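Local coordinates for protein type II restriction enzyme BsoBI (Geobacillus stearothermophilus, PDB 1DC1) that recognises the double-stranded DNA sequence 5'-CYCGRG-3' as a homodimer and cleaves it after the first cytosine, at residues I29-E34 with N132-L137; K141-I146 with T182-I187. All coordinates share one frame; numbering follows the deposited sequence.

In the fold
Both contacts use the long helix 110-152, at successive places along it and with centres about 16 Å apart. Contact 1 lies at the surface beside the bound DNA: helix 21-53 meets residues 132-137 through one aromatic edge and one carboxylate-bearing chain, while the same short piece of helix turns an asparagine to a guanine. Contact 2 is buried: farther along the helix, residues 141-146 rest on the start of strand 184-191 through methyl groups, and a single water bridges the hydroxyl of T143 and the carbonyl O of A184. Polar ends in contact 1 are thus spent on DNA and an arginine, whereas contact 2 is mostly aliphatic, the hydroxyl of T143 being satisfied by that water and by Y200.

Contact 1 (I29-E34 with N132-L137); sequences IAFALE and NIAGAL. With nucleotides of chain B; nucleotides of chain A.
F31 meets A134 edge-on: CE1 of the F31 ring lies 4.0 Å from CB of A134, and that methyl sits near the ring plane and not over a face. With CG anti to the backbone N (chi1 -167°), the end of the ring comes nearer to helix 110-152 than the direction of its CB would suggest. The short methyl of alanine suits a spot where it meets both the ring edge and a sugar of the bound DNA. One turn on, E34 crosses I133 obliquely; E34 CG is 4.0 Å from I133 CG2, and OE2, 3.9 Å from I133 CG2, is held by a salt bridge to NE of R38. Two helices, 21-53 and 110-152, thus touch lightly at the surface of this PDDEXK-clan nuclease, and M130 of helix 110-152 also touches both F31 and E34. N132 turns to the DNA and pairs with the minor-groove edge of a guanine, consistent with a part in sequence recognition: OD1 accepts from N2 of DG10 of chain B at 2.9 Å (174°), and ND2 gives to N3 of the same base at 2.9 Å (169°). A further bond from ND2 to G128 O helps fix which way the amide faces. A leucine here would probably leave N2 and N3 of that guanine without these partners. G135 brings its CA to 3.3 Å from O3' of DT6 of chain A, its lack of a side chain leaving room for this backbone approach.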
loop_
_atom_site.group_PDB
_atom_site.type_symbol
_atom_site.label_atom_id
_atom_site.label_comp_id
_atom_site.label_asym_id
_atom_site.label_seq_id
_atom_site.Cartn_x
_atom_site.Cartn_y
_atom_site.Cartn_z
ATOM N N ILE D 29 1.078 13.107 13.931
ATOM C CA ILE D 29 0.183 13.550 15.004
ATOM C C ILE D 29 -1.249 13.892 14.499
ATOM O O ILE D 29 -2.253 13.492 15.104
ATOM C CB ILE D 29 0.855 14.725 15.725
ATOM C CG1 ILE D 29 2.032 14.179 16.535
ATOM C CG2 ILE D 29 -0.126 15.461 16.614
ATOM C CD1 ILE D 29 2.944 15.263 17.096
ATOM N N ALA D 30 -1.335 14.611 13.379
ATOM C CA ALA D 30 -2.620 14.968 12.781
ATOM C C ALA D 30 -3.349 13.717 12.296
ATOM O O ALA D 30 -4.557 13.640 12.399
ATOM C CB ALA D 30 -2.412 15.941 11.617
ATOM N N PHE D 31 -2.611 12.735 11.762
ATOM C CA PHE D 31 -3.222 11.476 11.303
ATOM C C PHE D 31 -3.885 10.741 12.489
ATOM O O PHE D 31 -5.037 10.253 12.375
ATOM C CB PHE D 31 -2.152 10.575 10.643
ATOM C CG PHE D 31 -2.726 9.391 9.848
ATOM C CD1 PHE D 31 -3.107 9.528 8.525
ATOM C CD2 PHE D 31 -2.900 8.152 10.443
ATOM C CE1 PHE D 31 -3.662 8.427 7.789
ATOM C CE2 PHE D 31 -3.459 7.037 9.710
ATOM C CZ PHE D 31 -3.834 7.196 8.377
ATOM N N ALA D 32 -3.170 10.711 13.623
ATOM C CA ALA D 32 -3.648 10.067 14.837
ATOM C C ALA D 32 -4.877 10.785 15.382
ATOM O O ALA D 32 -5.822 10.154 15.856
ATOM C CB ALA D 32 -2.528 10.024 15.913
ATOM N N LEU D 33 -4.876 12.109 15.319
ATOM C CA LEU D 33 -6.035 12.848 15.802
ATOM C C LEU D 33 -7.265 12.529 14.991
ATOM O O LEU D 33 -8.368 12.385 15.532
ATOM C CB LEU D 33 -5.782 14.359 15.744
ATOM C CG LEU D 33 -5.231 14.896 17.084
ATOM C CD1 LEU D 33 -4.375 13.829 17.844
ATOM C CD2 LEU D 33 -4.401 16.150 16.769
ATOM N N GLU D 34 -7.080 12.421 13.681
ATOM C CA GLU D 34 -8.216 12.130 12.805
ATOM C C GLU D 34 -8.681 10.687 13.019
ATOM O O GLU D 34 -9.875 10.416 13.046
ATOM C CB GLU D 34 -7.806 12.393 11.361
ATOM C CG GLU D 34 -8.844 12.087 10.300
ATOM C CD GLU D 34 -10.039 13.009 10.363
ATOM O OE1 GLU D 34 -9.970 14.034 11.053
ATOM O OE2 GLU D 34 -11.043 12.678 9.706
ATOM N N ASN D 132 -7.836 6.452 2.806
ATOM C CA ASN D 132 -8.666 7.175 1.849
ATOM C C ASN D 132 -8.904 8.597 2.374
ATOM O O ASN D 132 -8.883 9.555 1.601
ATOM C CB ASN D 132 -10.012 6.434 1.630
ATOM C CG ASN D 132 -9.875 5.237 0.679
ATOM O OD1 ASN D 132 -9.857 5.407 -0.531
ATOM N ND2 ASN D 132 -9.759 4.038 1.230
ATOM N N ILE D 133 -9.110 8.743 3.684
ATOM C CA ILE D 133 -9.318 10.067 4.270
ATOM C C ILE D 133 -8.090 10.972 4.045
ATOM O O ILE D 133 -8.228 12.128 3.646
ATOM C CB ILE D 133 -9.629 9.939 5.755
ATOM C CG1 ILE D 133 -11.092 9.505 5.925
ATOM C CG2 ILE D 133 -9.380 11.265 6.423
ATOM C CD1 ILE D 133 -11.495 9.058 7.322
ATOM N N ALA D 134 -6.904 10.436 4.303
ATOM C CA ALA D 134 -5.669 11.160 4.092
ATOM C C ALA D 134 -5.595 11.657 2.652
ATOM O O ALA D 134 -5.153 12.783 2.399
ATOM C CB ALA D 134 -4.516 10.279 4.354
ATOM N N GLY D 135 -6.016 10.823 1.697
ATOM C CA GLY D 135 -5.977 11.237 0.313
ATOM C C GLY D 135 -6.899 12.409 0.014
ATOM O O GLY D 135 -6.519 13.378 -0.658
ATOM N N ALA D 136 -8.119 12.355 0.508
ATOM C CA ALA D 136 -9.096 13.426 0.282
ATOM C C ALA D 136 -8.644 14.712 0.955
ATOM O O ALA D 136 -8.789 15.774 0.375
ATOM C CB ALA D 136 -10.429 13.018 0.786
ATOM N N LEU D 137 -8.066 14.626 2.150
ATOM C CA LEU D 137 -7.595 15.828 2.808
ATOM C C LEU D 137 -6.492 16.506 2.017
ATOM O O LEU D 137 -6.426 17.742 2.008
ATOM C CB LEU D 137 -7.129 15.523 4.218
ATOM C CG LEU D 137 -8.312 15.162 5.131
ATOM C CD1 LEU D 137 -7.826 14.813 6.523
ATOM C CD2 LEU D 137 -9.291 16.316 5.177
ATOM P P DG B 10 -12.296 -3.837 4.287
ATOM O OP1 DG B 10 -13.340 -4.469 5.139
ATOM O OP2 DG B 10 -12.183 -4.226 2.864
ATOM O "O5'" DG B 10 -12.394 -2.264 4.491
ATOM C "C5'" DG B 10 -13.099 -1.427 3.598
ATOM C "C4'" DG B 10 -12.451 -0.059 3.577
ATOM O "O4'" DG B 10 -11.066 -0.194 3.205
ATOM C "C3'" DG B 10 -13.070 0.829 2.508
ATOM O "O3'" DG B 10 -14.035 1.656 3.103
ATOM C "C2'" DG B 10 -11.923 1.663 1.986
ATOM C "C1'" DG B 10 -10.734 0.734 2.166
ATOM N N9 DG B 10 -10.391 -0.033 0.976
ATOM C C8 DG B 10 -10.406 -1.406 0.854
ATOM N N7 DG B 10 -9.949 -1.820 -0.293
ATOM C C5 DG B 10 -9.635 -0.648 -0.981
ATOM C C6 DG B 10 -9.068 -0.456 -2.301
ATOM O O6 DG B 10 -8.783 -1.309 -3.149
ATOM N N1 DG B 10 -8.871 0.905 -2.588
ATOM C C2 DG B 10 -9.245 1.951 -1.755
ATOM N N2 DG B 10 -9.028 3.214 -2.238
ATOM N N3 DG B 10 -9.799 1.779 -0.543
ATOM C C4 DG B 10 -9.938 0.464 -0.220
ATOM P P DT B 11 -15.262 2.178 2.209
ATOM O OP1 DT B 11 -16.224 2.846 3.107
ATOM O OP2 DT B 11 -15.730 1.068 1.335
ATOM O "O5'" DT B 11 -14.637 3.155 1.115
ATOM C "C5'" DT B 11 -14.023 4.413 1.372
ATOM C "C4'" DT B 11 -13.546 4.959 0.036
ATOM O "O4'" DT B 11 -12.573 4.057 -0.526
ATOM C "C3'" DT B 11 -14.642 5.008 -1.036
ATOM O "O3'" DT B 11 -15.336 6.265 -1.027
ATOM C "C2'" DT B 11 -13.884 4.866 -2.336
ATOM C "C1'" DT B 11 -12.652 4.079 -1.954
ATOM N N1 DT B 11 -12.630 2.701 -2.470
ATOM C C2 DT B 11 -12.098 2.519 -3.727
ATOM O O2 DT B 11 -11.732 3.444 -4.426
ATOM N N3 DT B 11 -12.032 1.218 -4.139
ATOM C C4 DT B 11 -12.462 0.093 -3.434
ATOM O O4 DT B 11 -12.344 -1.048 -3.922
ATOM C C5 DT B 11 -13.025 0.364 -2.136
ATOM C C7 DT B 11 -13.478 -0.787 -1.292
ATOM C C6 DT B 11 -13.093 1.637 -1.734
ATOM P P DT A 6 -3.783 7.462 -6.283
ATOM O OP1 DT A 6 -3.453 8.862 -6.536
ATOM O OP2 DT A 6 -2.703 6.425 -6.184
ATOM O "O5'" DT A 6 -4.535 7.355 -4.881
ATOM C "C5'" DT A 6 -5.407 8.409 -4.423
ATOM C "C4'" DT A 6 -5.868 8.115 -3.012
ATOM O "O4'" DT A 6 -6.673 6.913 -2.964
ATOM C "C3'" DT A 6 -4.727 7.866 -2.030
ATOM O "O3'" DT A 6 -4.272 9.126 -1.545
ATOM C "C2'" DT A 6 -5.413 7.052 -0.951
ATOM C "C1'" DT A 6 -6.446 6.245 -1.727
ATOM N N1 DT A 6 -5.926 4.912 -2.017
ATOM C C2 DT A 6 -6.131 3.928 -1.081
ATOM O O2 DT A 6 -6.681 4.115 -0.001
ATOM N N3 DT A 6 -5.656 2.703 -1.448
ATOM C C4 DT A 6 -4.989 2.381 -2.604
ATOM O O4 DT A 6 -4.681 1.219 -2.805
ATOM C C5 DT A 6 -4.735 3.493 -3.502
ATOM C C7 DT A 6 -3.893 3.290 -4.721
ATOM C C6 DT A 6 -5.241 4.667 -3.183
#

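Contact 2 (K141-I146 with T182-I187); sequences KLTRAI and TFAKGI
T143 faces A184 and I187, and its side chain forks at CB into a methyl and a hydroxyl that do different work. The methyl, CG2, anti to the backbone N, is the branch turned to the strand, 4.1 Å from A184 CB and 4.2 Å from I187 CG1. The hydroxyl, with OG1 beside the backbone N (chi1 -67°), gives its proton to a water 2.8 Å from OG1, and that water donates in turn to A184 O at 2.5 Å, shorter than usual and so of doubtful exact length. Each oxygen has a second partner: Y200 OH for OG1, and Q139 NE2 for A184 O. A threonine suits this place by pairing an apolar face with a polar one, and A184 is small enough to let the helix come close. A turn later I146 adds a looser contact, its CG2 4.4 Å from I187 CG2. I187 also touches I147 and L150 of helix 110-152, and Y157 and W159 of strand 157-161. Helix 110-152 therefore lies against the large mixed sheet at strand 184-191, with helix 310-321 packing on L142, A145 and I146.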
loop_
_atom_site.group_PDB
_atom_site.type_symbol
_atom_site.label_atom_id
_atom_site.label_comp_id
_atom_site.label_asym_id
_atom_site.label_seq_id
_atom_site.Cartn_x
_atom_site.Cartn_y
_atom_site.Cartn_z
ATOM N N LYS D 141 -6.444 20.313 0.531
ATOM C CA LYS D 141 -5.380 21.260 0.813
ATOM C C LYS D 141 -4.930 21.956 -0.471
ATOM O O LYS D 141 -4.734 23.174 -0.470
ATOM C CB LYS D 141 -4.201 20.530 1.428
ATOM C CG LYS D 141 -3.060 21.470 1.706
ATOM C CD LYS D 141 -2.123 20.825 2.668
ATOM C CE LYS D 141 -0.958 21.740 2.947
ATOM N NZ LYS D 141 -0.051 21.099 3.921
ATOM N N LEU D 142 -4.776 21.181 -1.555
ATOM C CA LEU D 142 -4.363 21.768 -2.805
ATOM C C LEU D 142 -5.459 22.706 -3.334
ATOM O O LEU D 142 -5.170 23.784 -3.836
ATOM C CB LEU D 142 -4.074 20.698 -3.845
ATOM C CG LEU D 142 -3.498 21.311 -5.136
ATOM C CD1 LEU D 142 -2.101 21.828 -4.830
ATOM C CD2 LEU D 142 -3.457 20.299 -6.286
ATOM N N THR D 143 -6.723 22.298 -3.229
ATOM C CA THR D 143 -7.824 23.139 -3.700
ATOM C C THR D 143 -7.865 24.460 -2.901
ATOM O O THR D 143 -8.087 25.536 -3.468
ATOM C CB THR D 143 -9.198 22.432 -3.557
ATOM O OG1 THR D 143 -9.258 21.333 -4.455
ATOM C CG2 THR D 143 -10.320 23.363 -3.929
ATOM N N ARG D 144 -7.658 24.375 -1.588
ATOM C CA ARG D 144 -7.670 25.579 -0.752
ATOM C C ARG D 144 -6.579 26.516 -1.248
ATOM O O ARG D 144 -6.800 27.729 -1.324
ATOM C CB ARG D 144 -7.428 25.221 0.720
ATOM C CG ARG D 144 -7.393 26.393 1.666
ATOM C CD ARG D 144 -8.819 26.901 1.857
ATOM N NE ARG D 144 -9.055 28.148 1.119
ATOM C CZ ARG D 144 -10.243 28.725 0.922
ATOM N NH1 ARG D 144 -11.368 28.193 1.397
ATOM N NH2 ARG D 144 -10.278 29.886 0.287
ATOM N N ALA D 145 -5.402 25.972 -1.578
ATOM C CA ALA D 145 -4.293 26.799 -2.091
ATOM C C ALA D 145 -4.647 27.454 -3.464
ATOM O O ALA D 145 -4.325 28.609 -3.717
ATOM C CB ALA D 145 -3.027 25.956 -2.201
ATOM N N ILE D 146 -5.338 26.705 -4.318
ATOM C CA ILE D 146 -5.770 27.159 -5.629
ATOM C C ILE D 146 -6.819 28.268 -5.489
ATOM O O ILE D 146 -6.652 29.328 -6.077
ATOM C CB ILE D 146 -6.388 25.976 -6.451
ATOM C CG1 ILE D 146 -5.288 24.915 -6.771
ATOM C CG2 ILE D 146 -7.166 26.551 -7.714
ATOM C CD1 ILE D 146 -4.771 24.962 -8.161
ATOM N N THR D 182 -13.603 21.527 0.730
ATOM C CA THR D 182 -14.114 20.298 1.317
ATOM C C THR D 182 -14.984 19.542 0.344
ATOM O O THR D 182 -15.091 18.318 0.406
ATOM C CB THR D 182 -14.999 20.589 2.556
ATOM O OG1 THR D 182 -14.207 21.194 3.579
ATOM C CG2 THR D 182 -15.593 19.307 3.060
ATOM N N PHE D 183 -15.630 20.274 -0.550
ATOM C CA PHE D 183 -16.540 19.642 -1.500
ATOM C C PHE D 183 -16.335 19.930 -2.953
ATOM O O PHE D 183 -17.237 19.726 -3.750
ATOM C CB PHE D 183 -17.960 20.024 -1.162
ATOM C CG PHE D 183 -18.406 19.481 0.133
ATOM C CD1 PHE D 183 -18.449 18.095 0.325
ATOM C CD2 PHE D 183 -18.782 20.340 1.152
ATOM C CE1 PHE D 183 -18.864 17.559 1.510
ATOM C CE2 PHE D 183 -19.201 19.833 2.347
ATOM C CZ PHE D 183 -19.246 18.422 2.532
ATOM N N ALA D 184 -15.160 20.419 -3.298
ATOM C CA ALA D 184 -14.892 20.729 -4.670
ATOM C C ALA D 184 -14.190 19.608 -5.429
ATOM O O ALA D 184 -13.074 19.188 -5.080
ATOM C CB ALA D 184 -14.092 22.034 -4.784
ATOM N N LYS D 185 -14.882 19.169 -6.488
ATOM C CA LYS D 185 -14.446 18.145 -7.433
ATOM C C LYS D 185 -13.647 18.843 -8.548
ATOM O O LYS D 185 -12.786 18.252 -9.178
ATOM C CB LYS D 185 -15.716 17.434 -7.986
ATOM C CG LYS D 185 -15.604 16.647 -9.302
ATOM C CD LYS D 185 -14.527 15.569 -9.235
ATOM C CE LYS D 185 -14.459 14.745 -10.514
ATOM N NZ LYS D 185 -14.036 13.349 -10.174
ATOM N N GLY D 186 -13.931 20.122 -8.771
ATOM C CA GLY D 186 -13.246 20.871 -9.816
ATOM C C GLY D 186 -13.404 22.371 -9.600
ATOM O O GLY D 186 -14.286 22.805 -8.852
ATOM N N ILE D 187 -12.553 23.160 -10.247
ATOM C CA ILE D 187 -12.576 24.619 -10.116
ATOM C C ILE D 187 -12.322 25.119 -11.517
ATOM O O ILE D 187 -11.526 24.516 -12.268
ATOM C CB ILE D 187 -11.445 25.124 -9.184
ATOM C CG1 ILE D 187 -11.654 24.548 -7.771
ATOM C CG2 ILE D 187 -11.317 26.681 -9.235
ATOM C CD1 ILE D 187 -12.830 25.136 -7.029
HETATM O O HOH W 1 -11.364 19.865 -3.426
#